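Local structure of putative isochorismatase (Bordetella bronchiseptica, 3UAO) at residues A[38-43]-A[184-189]; A[43-48]-A[159-164]; A[47-52]-A[88-93]; A[92-97]-A[115-120]; A[189-194]-A[216-221]. The protein catalyses the hydrolysis of maleamate to maleate and ammonia, a step in the breakdown of nicotinate (vitamin B3). All coordinates share one frame; numbering follows the deposited sequence.

Contacts 2, 3 and 5 pair neighbouring strands of one parallel sheet, contact 1 lays a loop on its strand 186-195, and contact 4 continues from the end of strand 87-93. Contacts 2 and 3 are the buried core: they share strand 45-50, and backbone hydrogen bonds and aliphatic side chains dominate. Contact 3 ends in a buried carboxylate-hydroxyl bond. Contacts 1 and 5, each only partly buried, bring in polar side chains: an arginine in contact 1, an aspartate and a histidine in contact 5. Contact 4, also partly buried, lies farther out, its centre about 18 Å from that of the chain, and relies on a salt bridge, charged side chains bound to backbone carbonyls, one backbone bond and a water.

Contact 1: residues A[38-43]-A[184-189]; sequences ALPLKA and GFRPLV
Pro40 and Leu41 run past Arg186 without pairing as strands, the nearest CA atoms, those of Leu41 and Arg186, being 7.2 Å apart, so the gap is crossed by side chains, one of them reaching a backbone carbonyl. Arg186 is extended from CG to NE (chi2 156°, chi3 -175°), and its NH1 gives a hydrogen bond of 2.9 Å to Pro40 O; the oxygen lies close to the guanidinium plane, whereas the nitrogen sits above the carbonyl plane. Lys42 CB lies over one face of the guanidinium, 4.0 Å from Arg186 NE. In the Rossmann-like sheet of this isochorismatase-family protein, 38-43 is the lead-in to strand 45-50, laid over the start of strand 186-195. Leu39 splits its branches: CD1 meets Arg186 CG at 3.8 Å, and CD2 touches Pro187 CD at 3.6 Å. Further along, Leu41 CD2 meets Leu188 CD1 at 3.8 Å, the two side chains at roughly a right angle. Ile107 of a second subunit packs on Pro40 and Arg186.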
# COMPACT_ATOMS: atom_id res chain seq x y z
N ALA A 38 -11.05 -19.05 -17.32
CA ALA A 38 -12.20 -18.23 -17.11
C ALA A 38 -12.14 -17.73 -15.67
O ALA A 38 -11.75 -18.49 -14.77
CB ALA A 38 -13.48 -19.04 -17.35
N LEU A 39 -12.52 -16.46 -15.49
CA LEU A 39 -12.74 -15.89 -14.16
C LEU A 39 -14.25 -15.86 -13.85
O LEU A 39 -14.98 -14.92 -14.25
CB LEU A 39 -12.13 -14.48 -14.07
CG LEU A 39 -12.18 -13.76 -12.70
CD1 LEU A 39 -11.79 -14.68 -11.53
CD2 LEU A 39 -11.29 -12.52 -12.69
N PRO A 40 -14.73 -16.88 -13.11
CA PRO A 40 -16.14 -16.89 -12.74
C PRO A 40 -16.54 -15.57 -12.11
O PRO A 40 -15.78 -15.02 -11.34
CB PRO A 40 -16.22 -18.04 -11.70
CG PRO A 40 -15.09 -18.94 -12.06
CD PRO A 40 -14.00 -18.02 -12.53
N LEU A 41 -17.72 -15.06 -12.45
CA LEU A 41 -18.21 -13.81 -11.88
C LEU A 41 -18.84 -14.07 -10.55
O LEU A 41 -19.39 -15.15 -10.33
CB LEU A 41 -19.24 -13.18 -12.79
CG LEU A 41 -18.71 -12.24 -13.85
CD1 LEU A 41 -17.34 -12.64 -14.37
CD2 LEU A 41 -19.75 -12.13 -14.94
N LYS A 42 -18.81 -13.07 -9.66
CA LYS A 42 -19.32 -13.23 -8.29
C LYS A 42 -19.72 -11.90 -7.61
O LYS A 42 -18.92 -10.99 -7.46
CB LYS A 42 -18.25 -13.91 -7.45
CG LYS A 42 -18.77 -14.63 -6.23
CD LYS A 42 -17.66 -14.81 -5.22
CE LYS A 42 -18.17 -15.40 -3.88
NZ LYS A 42 -17.07 -15.37 -2.89
N ALA A 43 -20.97 -11.85 -7.16
CA ALA A 43 -21.54 -10.72 -6.44
C ALA A 43 -20.96 -10.71 -5.05
O ALA A 43 -20.45 -11.73 -4.61
CB ALA A 43 -23.06 -10.86 -6.38
N GLY A 184 -7.44 -8.41 -4.54
CA GLY A 184 -8.46 -9.38 -4.18
C GLY A 184 -9.83 -9.31 -4.85
O GLY A 184 -10.73 -10.04 -4.45
N PHE A 185 -9.98 -8.47 -5.88
CA PHE A 185 -11.27 -8.34 -6.61
C PHE A 185 -11.22 -9.03 -7.98
O PHE A 185 -10.22 -9.03 -8.66
CB PHE A 185 -11.66 -6.85 -6.74
CG PHE A 185 -11.53 -6.08 -5.44
CD1 PHE A 185 -12.45 -6.22 -4.44
CD2 PHE A 185 -10.46 -5.26 -5.22
CE1 PHE A 185 -12.33 -5.57 -3.21
CE2 PHE A 185 -10.34 -4.57 -4.01
CZ PHE A 185 -11.29 -4.74 -3.00
N ARG A 186 -12.33 -9.59 -8.42
CA ARG A 186 -12.39 -10.22 -9.76
C ARG A 186 -12.65 -9.07 -10.70
O ARG A 186 -13.74 -8.48 -10.61
CB ARG A 186 -13.51 -11.25 -9.82
CG ARG A 186 -13.26 -12.43 -8.87
CD ARG A 186 -14.53 -13.14 -8.46
NE ARG A 186 -14.24 -14.17 -7.47
CZ ARG A 186 -14.19 -15.48 -7.72
NH1 ARG A 186 -14.44 -15.99 -8.91
NH2 ARG A 186 -13.91 -16.30 -6.73
N PRO A 187 -11.66 -8.70 -11.55
CA PRO A 187 -11.96 -7.65 -12.50
C PRO A 187 -12.75 -8.17 -13.70
O PRO A 187 -12.47 -9.27 -14.21
CB PRO A 187 -10.56 -7.13 -12.96
CG PRO A 187 -9.52 -7.95 -12.12
CD PRO A 187 -10.27 -9.19 -11.70
N LEU A 188 -13.74 -7.38 -14.13
CA LEU A 188 -14.50 -7.63 -15.34
C LEU A 188 -14.28 -6.42 -16.26
O LEU A 188 -14.89 -5.36 -16.09
CB LEU A 188 -15.99 -7.77 -15.00
CG LEU A 188 -16.91 -8.53 -15.97
CD1 LEU A 188 -18.32 -8.62 -15.40
CD2 LEU A 188 -16.90 -7.95 -17.38
N VAL A 189 -13.38 -6.58 -17.22
CA VAL A 189 -13.07 -5.50 -18.15
C VAL A 189 -14.12 -5.42 -19.26
O VAL A 189 -14.28 -6.32 -20.07
CB VAL A 189 -11.66 -5.62 -18.72
CG1 VAL A 189 -11.36 -4.45 -19.66
CG2 VAL A 189 -10.65 -5.65 -17.55

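Contact 2: residues A[43-48]-A[159-164]; sequences APYGLL and VQTLLV
Gly46 and Leu48 hold Leu163 between them: Leu163 N bonds to Gly46 O at 2.7 Å, nearly straight at 171°, and Leu48 N returns to Leu163 O, also at 2.7 Å. One step earlier Gly46 N reaches Thr161 O at 2.9 Å, and before the strand Pro44 O takes Gln160 N at 3.0 Å with a weak second bond from Thr161 N. This is regular parallel pairing of the two central strands of the sheet, entered through a cis peptide before Pro44. On the face carrying Tyr45, Leu47, Thr161 and Leu163, the Tyr45 ring runs alongside Thr161, CD1 being 3.5 Å from Thr161 CB, while Thr161 OG1 turns to Lys42 O. On the other face Leu162 CG is anti to its backbone N (chi1 -178°), which lays CD1 against the backbone of Gly46, 3.6 Å from Gly46 C; CD2 meets Leu48 CB at 4.0 Å. Leu47 packs on helix 67-84, Leu48 and Leu162 on helix 150-156, and strands 87-93 and 186-195 flank the pair.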
# COMPACT_ATOMS: atom_id res chain seq x y z
N ALA A 43 -20.97 -11.85 -7.16
CA ALA A 43 -21.54 -10.72 -6.44
C ALA A 43 -20.96 -10.71 -5.05
O ALA A 43 -20.45 -11.73 -4.61
CB ALA A 43 -23.06 -10.86 -6.38
N PRO A 44 -21.04 -9.56 -4.34
CA PRO A 44 -21.58 -8.28 -4.83
C PRO A 44 -20.73 -7.69 -5.93
O PRO A 44 -19.51 -7.87 -5.93
CB PRO A 44 -21.57 -7.37 -3.57
CG PRO A 44 -21.47 -8.27 -2.43
CD PRO A 44 -20.75 -9.51 -2.89
N TYR A 45 -21.37 -7.00 -6.87
CA TYR A 45 -20.65 -6.29 -7.94
C TYR A 45 -20.42 -4.82 -7.65
O TYR A 45 -21.12 -4.22 -6.85
CB TYR A 45 -21.39 -6.38 -9.26
CG TYR A 45 -21.60 -7.78 -9.68
CD1 TYR A 45 -20.58 -8.50 -10.21
CD2 TYR A 45 -22.86 -8.40 -9.54
CE1 TYR A 45 -20.76 -9.80 -10.59
CE2 TYR A 45 -23.06 -9.70 -9.90
CZ TYR A 45 -22.00 -10.40 -10.43
OH TYR A 45 -22.13 -11.70 -10.81
N GLY A 46 -19.44 -4.27 -8.33
CA GLY A 46 -19.11 -2.87 -8.29
C GLY A 46 -18.62 -2.43 -9.66
O GLY A 46 -18.40 -3.27 -10.57
N LEU A 47 -18.47 -1.13 -9.81
CA LEU A 47 -18.13 -0.53 -11.09
C LEU A 47 -17.10 0.55 -10.83
O LEU A 47 -17.29 1.43 -10.01
CB LEU A 47 -19.37 0.08 -11.79
CG LEU A 47 -19.19 0.98 -13.03
CD1 LEU A 47 -18.67 0.20 -14.20
CD2 LEU A 47 -20.47 1.66 -13.39
N LEU A 48 -16.00 0.45 -11.56
CA LEU A 48 -14.99 1.47 -11.60
C LEU A 48 -14.94 2.07 -12.98
O LEU A 48 -14.75 1.33 -13.95
CB LEU A 48 -13.64 0.79 -11.38
CG LEU A 48 -12.49 1.77 -11.34
CD1 LEU A 48 -12.77 2.79 -10.26
CD2 LEU A 48 -11.25 0.99 -11.09
N VAL A 159 -17.17 -5.89 -1.87
CA VAL A 159 -17.24 -6.12 -3.32
C VAL A 159 -16.35 -7.26 -3.78
O VAL A 159 -15.15 -7.27 -3.50
CB VAL A 159 -16.92 -4.83 -4.12
CG1 VAL A 159 -16.65 -5.14 -5.60
CG2 VAL A 159 -18.08 -3.83 -3.95
N GLN A 160 -16.93 -8.21 -4.50
CA GLN A 160 -16.19 -9.41 -4.95
C GLN A 160 -15.69 -9.26 -6.37
O GLN A 160 -14.58 -9.65 -6.67
CB GLN A 160 -17.09 -10.66 -4.87
CG GLN A 160 -17.38 -11.13 -3.45
CD GLN A 160 -16.17 -11.74 -2.82
OE1 GLN A 160 -15.35 -11.06 -2.22
NE2 GLN A 160 -16.02 -13.05 -2.99
N THR A 161 -16.54 -8.71 -7.23
CA THR A 161 -16.26 -8.49 -8.64
C THR A 161 -16.45 -6.99 -9.03
O THR A 161 -17.47 -6.37 -8.73
CB THR A 161 -17.22 -9.33 -9.50
OG1 THR A 161 -17.05 -10.73 -9.21
CG2 THR A 161 -17.00 -9.07 -10.99
N LEU A 162 -15.48 -6.44 -9.73
CA LEU A 162 -15.48 -5.06 -10.12
C LEU A 162 -15.47 -4.90 -11.64
O LEU A 162 -14.56 -5.32 -12.32
CB LEU A 162 -14.21 -4.40 -9.53
CG LEU A 162 -13.97 -2.91 -9.76
CD1 LEU A 162 -15.10 -2.14 -9.05
CD2 LEU A 162 -12.58 -2.46 -9.32
N LEU A 163 -16.50 -4.26 -12.18
CA LEU A 163 -16.53 -3.97 -13.60
C LEU A 163 -15.65 -2.73 -13.82
O LEU A 163 -15.69 -1.79 -13.03
CB LEU A 163 -17.96 -3.73 -14.07
CG LEU A 163 -18.90 -4.97 -14.24
CD1 LEU A 163 -19.27 -5.63 -12.90
CD2 LEU A 163 -20.15 -4.60 -15.01
N VAL A 164 -14.81 -2.76 -14.84
CA VAL A 164 -13.97 -1.61 -15.17
C VAL A 164 -14.26 -1.03 -16.56
O VAL A 164 -14.37 -1.74 -17.54
CB VAL A 164 -12.44 -1.95 -15.09
CG1 VAL A 164 -11.61 -0.72 -15.45
CG2 VAL A 164 -12.09 -2.42 -13.70

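Contact 3: residues A[47-52]-A[88-93]; sequences LLIVDF and VAHSRI
Asp51 and Ser91 meet through a short hydrogen bond, Ser91 OG donating to Asp51 OD1 at 2.5 Å from well above the carboxylate plane. Asp51 OD2, the other oxygen, is salt-bridged to Lys139 and rests against the aliphatic end of Ile93, 3.6 Å from Ile93 CG1. Enzymes of the isochorismatase family use an Asp-Lys-Cys triad, and Asp51 with Lys139 and the oxidised Cys172 probably supplies it here; Ser91 would then be a second-shell residue steadying the aspartate. Asp51 sits just past the strand with positive phi (58°), a left-handed turn of the backbone that ends the extended run. A water steadies this turn, donating to Ile49 O at 2.8 Å and accepting from Phe52 N at 3.0 Å. Behind it the strands pair in parallel: Ala89 N to Leu47 O and Ile49 N to Ala89 O, both 3.0 Å, then Ser91 N to Ile49 O at 3.1 Å. Ile49 CD1 lies 3.9 Å from His90 CE1, the two side chains running alongside, and His90 NE2 bonds to Glu134. Strand 135-139 flanks 88-93, strand 161-167 flanks 47-50, and helix 67-84 covers Leu47 and Phe52.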
# COMPACT_ATOMS: atom_id res chain seq x y z
N LEU A 47 -18.47 -1.13 -9.81
CA LEU A 47 -18.13 -0.53 -11.09
C LEU A 47 -17.10 0.55 -10.83
O LEU A 47 -17.29 1.43 -10.01
CB LEU A 47 -19.37 0.08 -11.79
CG LEU A 47 -19.19 0.98 -13.03
CD1 LEU A 47 -18.67 0.20 -14.20
CD2 LEU A 47 -20.47 1.66 -13.39
N LEU A 48 -16.00 0.45 -11.56
CA LEU A 48 -14.99 1.47 -11.60
C LEU A 48 -14.94 2.07 -12.98
O LEU A 48 -14.75 1.33 -13.95
CB LEU A 48 -13.64 0.79 -11.38
CG LEU A 48 -12.49 1.77 -11.34
CD1 LEU A 48 -12.77 2.79 -10.26
CD2 LEU A 48 -11.25 0.99 -11.09
N ILE A 49 -15.09 3.38 -13.08
CA ILE A 49 -14.90 4.09 -14.33
C ILE A 49 -13.61 4.89 -14.22
O ILE A 49 -13.54 5.87 -13.47
CB ILE A 49 -16.07 5.03 -14.62
CG1 ILE A 49 -17.42 4.29 -14.54
CG2 ILE A 49 -15.93 5.66 -15.98
CD1 ILE A 49 -18.61 5.21 -14.69
N VAL A 50 -12.58 4.51 -14.95
CA VAL A 50 -11.29 5.17 -14.74
C VAL A 50 -10.99 6.30 -15.73
O VAL A 50 -10.93 6.09 -16.91
CB VAL A 50 -10.07 4.16 -14.48
CG1 VAL A 50 -10.54 2.74 -14.36
CG2 VAL A 50 -8.97 4.32 -15.43
N ASP A 51 -10.88 7.51 -15.20
CA ASP A 51 -10.40 8.69 -15.93
C ASP A 51 -11.15 9.09 -17.18
O ASP A 51 -10.57 9.68 -18.10
CB ASP A 51 -8.91 8.52 -16.27
CG ASP A 51 -8.06 8.40 -15.07
OD1 ASP A 51 -8.54 8.71 -13.96
OD2 ASP A 51 -6.91 7.97 -15.24
N PHE A 52 -12.44 8.83 -17.24
CA PHE A 52 -13.23 9.38 -18.34
C PHE A 52 -13.48 10.87 -18.10
O PHE A 52 -14.59 11.26 -17.76
CB PHE A 52 -14.54 8.61 -18.51
CG PHE A 52 -14.43 7.43 -19.43
CD1 PHE A 52 -13.39 7.34 -20.34
CD2 PHE A 52 -15.39 6.43 -19.40
CE1 PHE A 52 -13.34 6.28 -21.21
CE2 PHE A 52 -15.34 5.38 -20.27
CZ PHE A 52 -14.33 5.30 -21.17
N VAL A 88 -20.33 2.27 -6.76
CA VAL A 88 -19.78 2.92 -7.96
C VAL A 88 -18.68 3.93 -7.60
O VAL A 88 -18.86 4.75 -6.69
CB VAL A 88 -20.87 3.58 -8.81
CG1 VAL A 88 -20.26 4.21 -10.10
CG2 VAL A 88 -21.91 2.57 -9.18
N ALA A 89 -17.54 3.83 -8.31
CA ALA A 89 -16.35 4.65 -8.06
C ALA A 89 -15.85 5.22 -9.37
O ALA A 89 -15.82 4.55 -10.37
CB ALA A 89 -15.26 3.83 -7.40
N HIS A 90 -15.49 6.49 -9.34
CA HIS A 90 -14.95 7.19 -10.48
C HIS A 90 -13.54 7.66 -10.10
O HIS A 90 -13.29 8.02 -8.96
CB HIS A 90 -15.81 8.41 -10.81
CG HIS A 90 -17.28 8.12 -10.90
ND1 HIS A 90 -17.96 8.08 -12.10
CD2 HIS A 90 -18.20 7.86 -9.94
CE1 HIS A 90 -19.24 7.81 -11.87
NE2 HIS A 90 -19.41 7.67 -10.57
N SER A 91 -12.64 7.67 -11.07
CA SER A 91 -11.29 8.10 -10.83
C SER A 91 -11.04 9.34 -11.69
O SER A 91 -11.65 9.54 -12.75
CB SER A 91 -10.30 6.95 -11.18
OG SER A 91 -9.75 7.09 -12.47
N ARG A 92 -10.13 10.17 -11.22
CA ARG A 92 -9.71 11.38 -11.93
C ARG A 92 -8.24 11.53 -11.63
O ARG A 92 -7.85 11.25 -10.50
CB ARG A 92 -10.42 12.62 -11.37
CG ARG A 92 -11.93 12.67 -11.55
CD ARG A 92 -12.53 13.85 -10.82
NE ARG A 92 -11.87 15.08 -11.25
CZ ARG A 92 -11.73 16.19 -10.53
NH1 ARG A 92 -12.22 16.30 -9.31
NH2 ARG A 92 -11.07 17.20 -11.05
N ILE A 93 -7.43 11.92 -12.62
CA ILE A 93 -6.05 12.33 -12.35
C ILE A 93 -6.12 13.76 -11.90
O ILE A 93 -6.78 14.61 -12.54
CB ILE A 93 -5.13 12.13 -13.56
CG1 ILE A 93 -4.97 10.63 -13.84
CG2 ILE A 93 -3.70 12.67 -13.30
CD1 ILE A 93 -4.18 10.29 -15.13
O HOH W 1 -14.07 8.32 -14.73

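Contact 4: residues A[92-97]-A[115-120]; sequences RIVYAD and LKEHAP
Arg92 grips Glu117 end-on with NH1 and NH2, which take one oxygen of its side chain and one of its backbone. Arg92 NH1 forms a salt bridge to Glu117 OE2 at 2.9 Å, almost straight (172°) and on the syn side of the carboxylate, while NH2 bonds to Glu117 O at 3.1 Å. Both oxygens lie close to the guanidinium plane, which stands 80° from that of the carboxylate; a bend at chi3 (54°) turns the arginine to this position, and Val94 CG2 lies over one face, toward its rim. Glu117 OE1 pairs with Arg138, so the carboxylate is shared by two arginines. Lys116 NZ donates to Ala96 O at 2.8 Å and is also bound by Asp99 and Leu113 O. Here the chain has left the C-terminal end of strand 87-93, and the loop at 115-120, in the connection to strand 135-139, is tied back against it. One backbone bond does this directly, Tyr95 N to Leu115 O at 3.0 Å. A water does it indirectly, donating to Tyr95 O and to Asp97 OD1 (2.7 Å) and accepting from Glu117 N (2.8 Å). Leu115 CD1 adds apolar contact with Ile93 CB at 3.8 Å.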
# COMPACT_ATOMS: atom_id res chain seq x y z
N ARG A 92 -10.13 10.17 -11.22
CA ARG A 92 -9.71 11.38 -11.93
C ARG A 92 -8.24 11.53 -11.63
O ARG A 92 -7.85 11.25 -10.50
CB ARG A 92 -10.42 12.62 -11.37
CG ARG A 92 -11.93 12.67 -11.55
CD ARG A 92 -12.53 13.85 -10.82
NE ARG A 92 -11.87 15.08 -11.25
CZ ARG A 92 -11.73 16.19 -10.53
NH1 ARG A 92 -12.22 16.30 -9.31
NH2 ARG A 92 -11.07 17.20 -11.05
N ILE A 93 -7.43 11.92 -12.62
CA ILE A 93 -6.05 12.33 -12.35
C ILE A 93 -6.12 13.76 -11.90
O ILE A 93 -6.78 14.61 -12.54
CB ILE A 93 -5.13 12.13 -13.56
CG1 ILE A 93 -4.97 10.63 -13.84
CG2 ILE A 93 -3.70 12.67 -13.30
CD1 ILE A 93 -4.18 10.29 -15.13
N VAL A 94 -5.53 14.02 -10.73
CA VAL A 94 -5.43 15.38 -10.17
C VAL A 94 -4.07 15.62 -9.52
O VAL A 94 -3.68 14.93 -8.57
CB VAL A 94 -6.49 15.63 -9.11
CG1 VAL A 94 -6.21 16.98 -8.37
CG2 VAL A 94 -7.90 15.60 -9.70
N TYR A 95 -3.35 16.62 -10.00
CA TYR A 95 -2.16 17.15 -9.31
C TYR A 95 -2.50 18.46 -8.60
O TYR A 95 -3.50 19.10 -8.92
CB TYR A 95 -1.04 17.41 -10.30
CG TYR A 95 -0.40 16.15 -10.88
CD1 TYR A 95 0.80 15.66 -10.37
CD2 TYR A 95 -0.96 15.50 -11.94
CE1 TYR A 95 1.40 14.53 -10.90
CE2 TYR A 95 -0.37 14.35 -12.48
CZ TYR A 95 0.81 13.88 -11.95
OH TYR A 95 1.41 12.76 -12.45
N ALA A 96 -1.61 18.85 -7.67
CA ALA A 96 -1.68 20.14 -6.99
C ALA A 96 -1.40 21.29 -7.96
O ALA A 96 -0.53 21.19 -8.80
CB ALA A 96 -0.69 20.19 -5.78
N ASP A 97 -2.15 22.38 -7.76
CA ASP A 97 -2.07 23.63 -8.55
C ASP A 97 -0.63 24.13 -8.76
O ASP A 97 -0.28 24.55 -9.86
CB ASP A 97 -2.92 24.74 -7.91
CG ASP A 97 -4.43 24.55 -8.14
OD1 ASP A 97 -4.84 23.57 -8.80
OD2 ASP A 97 -5.21 25.42 -7.65
N LEU A 115 -3.48 18.57 -15.34
CA LEU A 115 -4.73 18.06 -14.77
C LEU A 115 -4.95 18.49 -13.32
O LEU A 115 -4.71 17.74 -12.39
CB LEU A 115 -4.81 16.54 -14.91
CG LEU A 115 -4.90 16.09 -16.37
CD1 LEU A 115 -4.99 14.56 -16.54
CD2 LEU A 115 -6.08 16.81 -17.12
N LYS A 116 -5.45 19.71 -13.13
CA LYS A 116 -5.58 20.31 -11.83
C LYS A 116 -7.04 20.18 -11.38
O LYS A 116 -7.91 19.81 -12.16
CB LYS A 116 -5.11 21.75 -11.87
CG LYS A 116 -3.78 21.96 -12.59
CD LYS A 116 -2.65 21.19 -11.95
CE LYS A 116 -1.29 21.89 -12.16
NZ LYS A 116 -0.19 21.09 -11.54
N GLU A 117 -7.29 20.44 -10.11
CA GLU A 117 -8.58 20.11 -9.54
C GLU A 117 -9.73 20.83 -10.29
O GLU A 117 -10.78 20.23 -10.56
CB GLU A 117 -8.56 20.41 -8.04
CG GLU A 117 -9.87 20.18 -7.29
CD GLU A 117 -10.43 18.79 -7.45
OE1 GLU A 117 -9.68 17.81 -7.27
OE2 GLU A 117 -11.65 18.69 -7.74
N HIS A 118 -9.50 22.09 -10.67
CA HIS A 118 -10.52 22.93 -11.28
C HIS A 118 -10.30 23.16 -12.78
O HIS A 118 -11.06 23.87 -13.43
CB HIS A 118 -10.59 24.25 -10.51
CG HIS A 118 -10.81 24.05 -9.04
ND1 HIS A 118 -12.04 23.72 -8.50
CD2 HIS A 118 -9.95 24.11 -7.99
CE1 HIS A 118 -11.93 23.59 -7.19
NE2 HIS A 118 -10.67 23.82 -6.85
N ALA A 119 -9.26 22.54 -13.34
CA ALA A 119 -9.07 22.55 -14.79
C ALA A 119 -10.16 21.69 -15.43
O ALA A 119 -10.33 20.53 -15.04
CB ALA A 119 -7.66 22.04 -15.19
N PRO A 120 -10.92 22.27 -16.38
CA PRO A 120 -12.02 21.47 -16.92
C PRO A 120 -11.52 20.16 -17.55
O PRO A 120 -12.22 19.16 -17.50
CB PRO A 120 -12.67 22.40 -17.97
CG PRO A 120 -11.61 23.45 -18.30
CD PRO A 120 -10.84 23.61 -17.00
O HOH W 2 -5.10 20.91 -8.37

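Contact 5: residues A[189-194]-A[216-221]; sequences VLSDCV and VMTHDE
His219 N gives a hydrogen bond of 2.7 Å to Asp192 OD1 on the syn side of the carboxylate, bent to 137°. His219 is the first residue of helix 219-224, so a carboxylate from outside the helix meets its N-terminal end. His219 ND1 faces Asp192 OD2; the modelled 2.4 Å is doubtful, though the oxygen lies at the ring edge, near its plane, and ring and carboxylate are only 23° apart. Asp192 CG sits between its backbone N and carbonyl carbon (chi1 62°), which brings the carboxylate up to the helix, and the torsion of His219 turns the ring back toward it. Thr218, at the N-cap, makes no capping bond and turns OG1 to Asp220 OD1 at 2.7 Å. The two segments belong to a beta-alpha-beta unit: strand 186-195, helix 199-212, then strand 215-217, the outermost of the sheet within this chain, which pairs in parallel with the first. Met217 N bonds to Val189 O at 3.2 Å, and Ser191 N to Met217 O at 2.9 Å. A type I turn from Leu190 to Cys193 then swings Asp192 round to the helix. Cys193 SG lies 4.0 Å from His219 CB, and Val189 CB packs on Val216 CG2.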
# COMPACT_ATOMS: atom_id res chain seq x y z
N VAL A 189 -13.38 -6.58 -17.22
CA VAL A 189 -13.07 -5.50 -18.15
C VAL A 189 -14.12 -5.42 -19.26
O VAL A 189 -14.28 -6.32 -20.07
CB VAL A 189 -11.66 -5.62 -18.72
CG1 VAL A 189 -11.36 -4.45 -19.66
CG2 VAL A 189 -10.65 -5.65 -17.55
N LEU A 190 -14.86 -4.33 -19.27
CA LEU A 190 -15.83 -4.05 -20.28
C LEU A 190 -15.09 -3.65 -21.56
O LEU A 190 -14.72 -2.49 -21.72
CB LEU A 190 -16.73 -2.91 -19.83
CG LEU A 190 -17.89 -3.08 -18.84
CD1 LEU A 190 -18.28 -4.56 -18.57
CD2 LEU A 190 -17.72 -2.21 -17.54
N SER A 191 -14.89 -4.61 -22.47
CA SER A 191 -14.09 -4.41 -23.68
C SER A 191 -14.58 -3.29 -24.59
O SER A 191 -13.78 -2.75 -25.35
CB SER A 191 -14.02 -5.69 -24.53
OG SER A 191 -15.32 -6.16 -24.88
N ASP A 192 -15.88 -2.98 -24.52
CA ASP A 192 -16.47 -1.94 -25.33
C ASP A 192 -16.66 -0.66 -24.53
O ASP A 192 -17.21 0.31 -25.05
CB ASP A 192 -17.78 -2.41 -26.04
CG ASP A 192 -18.91 -2.82 -25.08
OD1 ASP A 192 -18.63 -3.23 -23.92
OD2 ASP A 192 -20.10 -2.74 -25.48
N CYS A 193 -16.17 -0.65 -23.29
CA CYS A 193 -16.22 0.52 -22.41
C CYS A 193 -14.85 1.01 -21.93
O CYS A 193 -14.74 1.87 -21.02
CB CYS A 193 -17.06 0.19 -21.19
SG CYS A 193 -18.79 -0.06 -21.54
N VAL A 194 -13.80 0.48 -22.53
CA VAL A 194 -12.47 0.99 -22.28
C VAL A 194 -12.00 1.52 -23.61
O VAL A 194 -12.25 0.90 -24.62
CB VAL A 194 -11.55 -0.13 -21.64
CG1 VAL A 194 -12.14 -0.58 -20.24
CG2 VAL A 194 -11.42 -1.31 -22.51
N VAL A 216 -13.09 -10.64 -19.39
CA VAL A 216 -13.14 -9.63 -20.47
C VAL A 216 -14.32 -9.94 -21.41
O VAL A 216 -14.33 -10.94 -22.11
CB VAL A 216 -11.80 -9.62 -21.27
CG1 VAL A 216 -11.90 -8.73 -22.55
CG2 VAL A 216 -10.69 -9.15 -20.40
N MET A 217 -15.30 -9.06 -21.42
CA MET A 217 -16.45 -9.22 -22.27
C MET A 217 -17.06 -7.85 -22.62
O MET A 217 -16.76 -6.83 -21.98
CB MET A 217 -17.47 -10.15 -21.58
CG MET A 217 -17.99 -9.69 -20.20
SD MET A 217 -18.84 -11.09 -19.38
CE MET A 217 -17.44 -12.01 -18.78
N THR A 218 -17.91 -7.82 -23.64
CA THR A 218 -18.66 -6.61 -24.00
C THR A 218 -19.75 -6.37 -22.96
O THR A 218 -20.14 -7.28 -22.23
CB THR A 218 -19.29 -6.73 -25.40
OG1 THR A 218 -20.15 -7.87 -25.46
CG2 THR A 218 -18.21 -6.88 -26.45
N HIS A 219 -20.24 -5.13 -22.89
CA HIS A 219 -21.12 -4.70 -21.81
C HIS A 219 -22.49 -5.41 -21.76
O HIS A 219 -23.01 -5.67 -20.70
CB HIS A 219 -21.32 -3.18 -21.84
CG HIS A 219 -22.34 -2.72 -22.82
ND1 HIS A 219 -22.07 -2.61 -24.17
CD2 HIS A 219 -23.64 -2.36 -22.66
CE1 HIS A 219 -23.16 -2.18 -24.79
NE2 HIS A 219 -24.12 -2.02 -23.90
N ASP A 220 -23.06 -5.71 -22.91
CA ASP A 220 -24.34 -6.44 -22.94
C ASP A 220 -24.16 -7.80 -22.28
O ASP A 220 -24.99 -8.25 -21.50
CB ASP A 220 -24.86 -6.59 -24.37
CG ASP A 220 -23.82 -7.23 -25.33
OD1 ASP A 220 -22.65 -6.77 -25.36
OD2 ASP A 220 -24.20 -8.18 -26.05
N GLU A 221 -23.02 -8.40 -22.57
CA GLU A 221 -22.63 -9.68 -22.02
C GLU A 221 -22.46 -9.58 -20.50
O GLU A 221 -22.99 -10.43 -19.78
CB GLU A 221 -21.32 -10.11 -22.64
CG GLU A 221 -21.17 -11.56 -22.96
CD GLU A 221 -20.27 -11.70 -24.17
OE1 GLU A 221 -20.79 -11.67 -25.32
OE2 GLU A 221 -19.03 -11.76 -23.96